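Local structure of salivary cystatin-L (Ixodes scapularis, 4ZM8) at residues 58-63 against 91-96. The protein inhibits host cysteine proteases such as cathepsins L and S, helping the feeding tick to suppress the immune response of its host. Sequence-based numbering, arbitrary orientation.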
# COMPACT_ATOMS: atom_id res chain seq x y z
N ASN A 58 -6.15 6.38 6.89
CA ASN A 58 -5.05 7.11 6.30
C ASN A 58 -5.09 8.58 6.74
O ASN A 58 -6.11 9.23 6.62
CB ASN A 58 -5.08 7.02 4.78
CG ASN A 58 -4.16 5.95 4.26
OD1 ASN A 58 -3.24 5.53 4.95
ND2 ASN A 58 -4.37 5.53 3.03
N TYR A 59 -3.99 9.08 7.28
CA TYR A 59 -3.90 10.49 7.63
C TYR A 59 -2.95 11.21 6.69
O TYR A 59 -1.74 11.03 6.76
CB TYR A 59 -3.42 10.66 9.07
CG TYR A 59 -4.30 10.00 10.10
CD1 TYR A 59 -4.22 8.63 10.33
CD2 TYR A 59 -5.21 10.73 10.84
CE1 TYR A 59 -5.02 8.02 11.27
CE2 TYR A 59 -6.02 10.12 11.79
CZ TYR A 59 -5.92 8.77 12.00
OH TYR A 59 -6.73 8.17 12.93
N ARG A 60 -3.48 12.03 5.79
CA ARG A 60 -2.60 12.85 4.98
C ARG A 60 -2.29 14.15 5.73
O ARG A 60 -3.21 14.86 6.16
CB ARG A 60 -3.21 13.14 3.62
CG ARG A 60 -2.22 13.71 2.63
CD ARG A 60 -2.68 13.42 1.21
NE ARG A 60 -3.99 13.99 0.93
CZ ARG A 60 -4.77 13.62 -0.08
NH1 ARG A 60 -4.39 12.66 -0.91
NH2 ARG A 60 -5.95 14.20 -0.25
N LEU A 61 -1.01 14.45 5.89
CA LEU A 61 -0.61 15.62 6.67
C LEU A 61 0.11 16.68 5.84
O LEU A 61 1.04 16.38 5.09
CB LEU A 61 0.28 15.19 7.83
CG LEU A 61 -0.39 14.13 8.70
CD1 LEU A 61 0.44 13.81 9.93
CD2 LEU A 61 -1.79 14.55 9.09
N THR A 62 -0.33 17.92 5.96
CA THR A 62 0.49 18.99 5.45
C THR A 62 1.16 19.65 6.66
O THR A 62 0.48 20.01 7.63
CB THR A 62 -0.30 20.00 4.62
OG1 THR A 62 -1.28 19.31 3.85
CG2 THR A 62 0.64 20.75 3.66
N LEU A 63 2.48 19.76 6.60
CA LEU A 63 3.25 20.20 7.75
C LEU A 63 4.26 21.27 7.45
O LEU A 63 4.83 21.30 6.36
CB LEU A 63 4.01 19.02 8.36
CG LEU A 63 3.18 17.84 8.83
CD1 LEU A 63 4.10 16.80 9.43
CD2 LEU A 63 2.14 18.32 9.84
N THR A 91 7.46 23.13 3.86
CA THR A 91 6.13 22.57 3.74
C THR A 91 6.24 21.17 3.14
O THR A 91 6.75 21.00 2.03
CB THR A 91 5.22 23.47 2.88
OG1 THR A 91 5.08 24.74 3.52
CG2 THR A 91 3.86 22.86 2.74
N CYS A 92 5.79 20.17 3.90
CA CYS A 92 5.99 18.76 3.56
C CYS A 92 4.67 18.00 3.62
O CYS A 92 3.83 18.26 4.47
CB CYS A 92 6.99 18.11 4.53
SG CYS A 92 8.72 18.66 4.37
N THR A 93 4.50 17.04 2.72
CA THR A 93 3.30 16.21 2.77
C THR A 93 3.66 14.76 3.05
O THR A 93 4.69 14.26 2.60
CB THR A 93 2.49 16.27 1.46
OG1 THR A 93 2.41 17.63 1.00
CG2 THR A 93 1.09 15.74 1.69
N THR A 94 2.80 14.09 3.80
CA THR A 94 3.03 12.71 4.15
C THR A 94 1.72 12.03 4.51
O THR A 94 0.81 12.67 5.05
CB THR A 94 4.02 12.58 5.35
OG1 THR A 94 4.48 11.23 5.45
CG2 THR A 94 3.37 12.98 6.68
N VAL A 95 1.62 10.74 4.20
CA VAL A 95 0.49 9.97 4.66
C VAL A 95 0.93 9.03 5.76
O VAL A 95 2.01 8.46 5.70
CB VAL A 95 -0.16 9.14 3.55
CG1 VAL A 95 -1.52 8.64 4.02
CG2 VAL A 95 -0.29 9.95 2.26
N VAL A 96 0.09 8.89 6.77
CA VAL A 96 0.35 8.01 7.88
C VAL A 96 -0.82 7.06 8.04
O VAL A 96 -1.91 7.47 8.46
CB VAL A 96 0.56 8.77 9.21
CG1 VAL A 96 0.66 7.80 10.40
CG2 VAL A 96 1.78 9.67 9.14
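Tyr59, Leu61 and Leu63 pair with Val96, Thr94 and Cys92 in an antiparallel ladder, each couple joined by two backbone hydrogen bonds, the axes of the two segments approaching to 4.4 Å. The straightest runs from Leu61 N to Thr94 O (2.7 Å, 168° at the hydrogen). On the face of Tyr59, Leu61 and Leu63, the Tyr59 ring presents its CD1 edge to Val96 O at 3.2 Å, the oxygen lying in the ring plane. Next along, Thr94 has OG1 anti to its backbone N (chi1 -166°), which turns OG1 to the carbonyl of Ser107 and sets methyl CG2 4.0 Å from Leu61 CB. On the other face, Arg60 and Thr93 run alongside each other, CG to CG2 4.0 Å, while Val95 CG1 lies 3.7 Å from Asn58 OD1. Asn58 ND2 bonds to Gln52, and the Arg60 guanidinium salt-bridges Glu50, both of the second subunit. Cys92 is disulfide-bonded to Cys111, and Val106 of strand 104-106 touches Val96. Residues 58-63 also pair antiparallel with a strand of the second subunit, whose helix 17-32 meets Tyr59 through Glu18; the unbroken strand 39-68 is consistent with a domain-swapped cystatin dimer, which probably does not form in vivo.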